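Local coordinates for protein probable arylamine n-acetyl transferase (PDB 4GUZ) that probably transfers an acetyl group from acetyl-coenzyme A to the amine of arylamine substrates, at residues A151-L159 with Q224-I232. Sequence-based numbering, arbitrary orientation.
Sequences ADESWTYRL and QISPDHAYI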
ATOM      1  N   ALA A 151      -3.804   2.953  18.315  1.00 17.59           N
ATOM      2  CA  ALA A 151      -2.617   3.789  18.198  1.00 16.90           C
ATOM      3  C   ALA A 151      -1.583   3.047  17.346  1.00 19.82           C
ATOM      4  O   ALA A 151      -1.368   1.841  17.506  1.00 17.35           O
ATOM      5  CB  ALA A 151      -2.044   4.110  19.583  1.00 17.89           C
ATOM      6  N   ASP A 152      -0.987   3.751  16.404  1.00 17.34           N
ATOM      7  CA  ASP A 152       0.020   3.172  15.535  1.00 16.18           C
ATOM      8  C   ASP A 152       1.102   4.193  15.466  1.00 17.21           C
ATOM      9  O   ASP A 152       1.093   5.068  14.609  1.00 16.65           O
ATOM     10  CB  ASP A 152      -0.596   2.823  14.169  1.00 17.07           C
ATOM     11  CG  ASP A 152       0.342   2.142  13.201  1.00 22.15           C
ATOM     12  OD1 ASP A 152       0.928   1.098  13.569  1.00 23.74           O
ATOM     13  OD2 ASP A 152       0.462   2.623  12.063  1.00 22.41           O
ATOM     14  N   GLU A 153       1.978   4.165  16.480  1.00 15.34           N
ATOM     15  CA  GLU A 153       3.041   5.152  16.666  1.00 13.58           C
ATOM     16  C   GLU A 153       2.374   6.540  16.854  1.00 19.66           C
ATOM     17  O   GLU A 153       1.509   6.644  17.730  1.00 21.16           O
ATOM     18  CB  GLU A 153       4.075   5.079  15.523  1.00 14.02           C
ATOM     19  CG  GLU A 153       4.921   3.806  15.568  1.00 17.17           C
ATOM     20  CD  GLU A 153       5.806   3.657  16.798  1.00 19.83           C
ATOM     21  OE1 GLU A 153       6.020   4.649  17.533  1.00 16.21           O
ATOM     22  OE2 GLU A 153       6.236   2.516  17.058  1.00 17.89           O
ATOM     23  N   SER A 154       2.680   7.560  16.028  1.00 18.04           N
ATOM     24  CA  SER A 154       2.036   8.877  16.173  1.00 17.64           C
ATOM     25  C   SER A 154       0.700   8.973  15.432  1.00 20.58           C
ATOM     26  O   SER A 154      -0.001   9.987  15.548  1.00 18.64           O
ATOM     27  CB  SER A 154       2.955  10.002  15.713  1.00 19.47           C
ATOM     28  OG  SER A 154       4.133  10.044  16.503  1.00 20.28           O
ATOM     29  N   TRP A 155       0.353   7.922  14.678  1.00 16.85           N
ATOM     30  CA  TRP A 155      -0.875   7.835  13.899  1.00 16.27           C
ATOM     31  C   TRP A 155      -1.933   7.172  14.724  1.00 19.44           C
ATOM     32  O   TRP A 155      -1.609   6.410  15.641  1.00 19.70           O
ATOM     33  CB  TRP A 155      -0.644   7.051  12.594  1.00 14.62           C
ATOM     34  CG  TRP A 155       0.525   7.571  11.812  1.00 14.59           C
ATOM     35  CD1 TRP A 155       1.812   7.116  11.860  1.00 17.07           C
ATOM     36  CD2 TRP A 155       0.543   8.754  11.001  1.00 14.53           C
ATOM     37  NE1 TRP A 155       2.627   7.928  11.102  1.00 16.03           N
ATOM     38  CE2 TRP A 155       1.868   8.933  10.549  1.00 17.30           C
ATOM     39  CE3 TRP A 155      -0.457   9.626  10.527  1.00 15.77           C
ATOM     40  CZ2 TRP A 155       2.224   9.952   9.655  1.00 16.41           C
ATOM     41  CZ3 TRP A 155      -0.094  10.662   9.669  1.00 17.10           C
ATOM     42  CH2 TRP A 155       1.229  10.820   9.245  1.00 17.39           C
ATOM     43  N   THR A 156      -3.201   7.458  14.410  1.00 15.18           N
ATOM     44  CA  THR A 156      -4.346   6.860  15.107  1.00 15.40           C
ATOM     45  C   THR A 156      -5.368   6.430  14.073  1.00 17.64           C
ATOM     46  O   THR A 156      -5.679   7.189  13.148  1.00 13.93           O
ATOM     47  CB  THR A 156      -4.944   7.817  16.156  1.00 23.81           C
ATOM     48  OG1 THR A 156      -3.891   8.455  16.868  1.00 22.87           O
ATOM     49  CG2 THR A 156      -5.848   7.100  17.152  1.00 24.72           C
ATOM     50  N   TYR A 157      -5.892   5.215  14.246  1.00 16.41           N
ATOM     51  CA  TYR A 157      -6.893   4.642  13.351  1.00 15.95           C
ATOM     52  C   TYR A 157      -8.132   4.239  14.119  1.00 21.06           C
ATOM     53  O   TYR A 157      -8.078   3.978  15.330  1.00 20.90           O
ATOM     54  CB  TYR A 157      -6.310   3.415  12.610  1.00 16.89           C
ATOM     55  CG  TYR A 157      -5.116   3.779  11.750  1.00 19.32           C
ATOM     56  CD1 TYR A 157      -5.277   4.507  10.572  1.00 22.86           C
ATOM     57  CD2 TYR A 157      -3.827   3.407  12.116  1.00 18.50           C
ATOM     58  CE1 TYR A 157      -4.179   4.911   9.819  1.00 25.47           C
ATOM     59  CE2 TYR A 157      -2.719   3.804  11.368  1.00 18.63           C
ATOM     60  CZ  TYR A 157      -2.901   4.567  10.225  1.00 29.84           C
ATOM     61  OH  TYR A 157      -1.821   4.954   9.462  1.00 29.17           O
ATOM     62  N   ARG A 158      -9.251   4.172  13.408  1.00 16.26           N
ATOM     63  CA  ARG A 158     -10.499   3.676  13.962  1.00 14.69           C
ATOM     64  C   ARG A 158     -11.021   2.603  13.039  1.00 20.20           C
ATOM     65  O   ARG A 158     -11.063   2.796  11.827  1.00 20.09           O
ATOM     66  CB  ARG A 158     -11.549   4.760  14.155  1.00 14.69           C
ATOM     67  CG  ARG A 158     -12.738   4.235  14.981  1.00 18.13           C
ATOM     68  CD  ARG A 158     -14.019   4.953  14.695  1.00 27.33           C
ATOM     69  NE  ARG A 158     -15.056   4.559  15.649  1.00 33.60           N
ATOM     70  CZ  ARG A 158     -16.236   5.159  15.748  1.00 53.13           C
ATOM     71  NH1 ARG A 158     -16.539   6.179  14.952  1.00 39.11           N
ATOM     72  NH2 ARG A 158     -17.125   4.744  16.643  1.00 40.18           N
ATOM     73  N   LEU A 159     -11.372   1.463  13.606  1.00 18.34           N
ATOM     74  CA  LEU A 159     -11.934   0.343  12.865  1.00 17.98           C
ATOM     75  C   LEU A 159     -13.369   0.187  13.327  1.00 18.99           C
ATOM     76  O   LEU A 159     -13.613   0.203  14.519  1.00 17.11           O
ATOM     77  CB  LEU A 159     -11.096  -0.914  13.153  1.00 17.93           C
ATOM     78  CG  LEU A 159     -11.398  -2.184  12.365  1.00 20.75           C
ATOM     79  CD1 LEU A 159     -11.087  -2.026  10.888  1.00 18.96           C
ATOM     80  CD2 LEU A 159     -10.593  -3.353  12.919  1.00 20.57           C
ATOM     81  N   GLN A 224       5.370   8.042   1.507  1.00 16.48           N
ATOM     82  CA  GLN A 224       6.325   7.480   2.461  1.00 16.14           C
ATOM     83  C   GLN A 224       5.809   7.750   3.858  1.00 19.61           C
ATOM     84  O   GLN A 224       5.358   8.856   4.126  1.00 19.86           O
ATOM     85  CB  GLN A 224       7.752   8.070   2.253  1.00 17.09           C
ATOM     86  CG  GLN A 224       8.810   7.549   3.256  1.00 17.59           C
ATOM     87  CD  GLN A 224      10.064   8.390   3.161  1.00 31.02           C
ATOM     88  OE1 GLN A 224      10.911   8.216   2.263  1.00 26.48           O
ATOM     89  NE2 GLN A 224      10.171   9.377   4.037  1.00 19.04           N
ATOM     90  N   ILE A 225       5.847   6.739   4.750  1.00 15.37           N
ATOM     91  CA  ILE A 225       5.392   6.933   6.128  1.00 14.30           C
ATOM     92  C   ILE A 225       6.490   6.443   7.085  1.00 18.80           C
ATOM     93  O   ILE A 225       7.276   5.547   6.757  1.00 16.55           O
ATOM     94  CB  ILE A 225       3.991   6.289   6.394  1.00 16.00           C
ATOM     95  CG1 ILE A 225       3.352   6.788   7.722  1.00 16.07           C
ATOM     96  CG2 ILE A 225       4.025   4.760   6.265  1.00 18.66           C
ATOM     97  CD1 ILE A 225       1.813   6.527   7.940  1.00 20.61           C
ATOM     98  N   SER A 226       6.575   7.118   8.231  1.00 16.30           N
ATOM     99  CA  SER A 226       7.499   6.857   9.319  1.00 15.95           C
ATOM    100  C   SER A 226       6.686   6.825  10.614  1.00 18.81           C
ATOM    101  O   SER A 226       5.542   7.295  10.605  1.00 17.10           O
ATOM    102  CB  SER A 226       8.555   7.970   9.374  1.00 20.97           C
ATOM    103  OG  SER A 226       9.316   8.057   8.179  1.00 30.88           O
ATOM    104  N   PRO A 227       7.255   6.415  11.778  1.00 17.16           N
ATOM    105  CA  PRO A 227       6.464   6.461  13.023  1.00 16.18           C
ATOM    106  C   PRO A 227       5.969   7.875  13.406  1.00 20.72           C
ATOM    107  O   PRO A 227       4.893   7.997  14.004  1.00 18.81           O
ATOM    108  CB  PRO A 227       7.446   5.922  14.072  1.00 18.08           C
ATOM    109  CG  PRO A 227       8.373   5.036  13.295  1.00 21.23           C
ATOM    110  CD  PRO A 227       8.588   5.819  12.018  1.00 18.38           C
ATOM    111  N   ASP A 228       6.718   8.934  13.057  1.00 17.25           N
ATOM    112  CA  ASP A 228       6.324  10.279  13.465  1.00 17.95           C
ATOM    113  C   ASP A 228       6.392  11.289  12.305  1.00 21.59           C
ATOM    114  O   ASP A 228       6.542  12.501  12.528  1.00 18.78           O
ATOM    115  CB  ASP A 228       7.202  10.736  14.664  1.00 19.28           C
ATOM    116  CG  ASP A 228       6.710  11.972  15.408  1.00 26.26           C
ATOM    117  OD1 ASP A 228       5.493  12.070  15.660  1.00 21.98           O
ATOM    118  OD2 ASP A 228       7.550  12.854  15.716  1.00 31.54           O
ATOM    119  N   HIS A 229       6.167  10.797  11.065  1.00 20.11           N
ATOM    120  CA  HIS A 229       6.220  11.665   9.891  1.00 20.08           C
ATOM    121  C   HIS A 229       5.726  10.969   8.648  1.00 21.28           C
ATOM    122  O   HIS A 229       5.770   9.750   8.579  1.00 18.77           O
ATOM    123  CB  HIS A 229       7.673  12.113   9.638  1.00 21.72           C
ATOM    124  CG  HIS A 229       7.781  13.489   9.065  1.00 26.80           C
ATOM    125  ND1 HIS A 229       7.536  14.614   9.836  1.00 29.90           N
ATOM    126  CD2 HIS A 229       8.110  13.877   7.812  1.00 29.89           C
ATOM    127  CE1 HIS A 229       7.716  15.647   9.029  1.00 29.79           C
ATOM    128  NE2 HIS A 229       8.062  15.251   7.800  1.00 30.06           N
ATOM    129  N   ALA A 230       5.335  11.762   7.631  1.00 17.57           N
ATOM    130  CA  ALA A 230       4.950  11.255   6.313  1.00 17.83           C
ATOM    131  C   ALA A 230       5.168  12.301   5.242  1.00 18.92           C
ATOM    132  O   ALA A 230       5.174  13.497   5.527  1.00 17.78           O
ATOM    133  CB  ALA A 230       3.493  10.818   6.306  1.00 18.92           C
ATOM    134  N   TYR A 231       5.378  11.840   4.010  1.00 16.57           N
ATOM    135  CA  TYR A 231       5.463  12.652   2.799  1.00 17.05           C
ATOM    136  C   TYR A 231       4.586  12.063   1.738  1.00 19.46           C
ATOM    137  O   TYR A 231       4.561  10.838   1.554  1.00 16.90           O
ATOM    138  CB  TYR A 231       6.880  12.719   2.209  1.00 19.85           C
ATOM    139  CG  TYR A 231       7.904  13.440   3.037  1.00 23.33           C
ATOM    140  CD1 TYR A 231       8.054  14.821   2.947  1.00 24.92           C
ATOM    141  CD2 TYR A 231       8.805  12.735   3.826  1.00 25.67           C
ATOM    142  CE1 TYR A 231       9.036  15.491   3.677  1.00 24.32           C
ATOM    143  CE2 TYR A 231       9.792  13.391   4.558  1.00 28.21           C
ATOM    144  CZ  TYR A 231       9.905  14.768   4.481  1.00 36.04           C
ATOM    145  OH  TYR A 231      10.893  15.395   5.206  1.00 41.24           O
ATOM    146  N   ILE A 232       3.929  12.931   1.002  1.00 16.87           N
ATOM    147  CA  ILE A 232       3.096  12.572  -0.133  1.00 16.56           C
ATOM    148  C   ILE A 232       3.378  13.569  -1.240  1.00 21.32           C
ATOM    149  O   ILE A 232       3.176  14.762  -1.030  1.00 21.15           O
ATOM    150  CB  ILE A 232       1.562  12.529   0.166  1.00 18.47           C
ATOM    151  CG1 ILE A 232       1.162  11.497   1.255  1.00 17.83           C
ATOM    152  CG2 ILE A 232       0.776  12.274  -1.144  1.00 18.26           C
ATOM    153  CD1 ILE A 232      -0.394  11.541   1.723  1.00 18.71           C
TER
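Glu153 and Ser154, in the type II' turn from Asp152 to Trp155, face Pro227 and Asp228, in the type I turn from Ser226 to His229, so two beta hairpins meet at their turns. Strands 155-159 and 224-226 run at 103° to each other, and a backbone hydrogen bond from Ser154 N to Pro227 O (3.0 Å) ties one turn to the other. Trp155 buries the most surface in the contact. Trp155 NE1 gives a nearly straight hydrogen bond (172°) to Ser226 O at 3.0 Å, almost in the indole plane. Ile225, with CG1 anti to its backbone N (chi1 -166°), lays CD1 over one face of the Trp155 indole in a CH-pi contact, 3.7 Å from the centroid of the five-membered ring, while Ala230 CB meets Trp155 CZ2 obliquely. Ser154 OG donates a hydrogen bond to Asp228 OD1 at 2.6 Å, on the anti side and well out of the carboxylate plane; Gln242 NE2 is also hydrogen-bonded to this oxygen. Beside them Glu153 CG runs alongside Pro227 CB (3.6 Å), and its carboxylate forms a salt bridge with Arg40 of helix 32-45. The contact thus joins the edge hairpin 147-162 of the eight-stranded antiparallel sheet to hairpin 221-234 of the five-stranded one, with Ile241 of strand 237-242 and Pro243 also packing against Trp155.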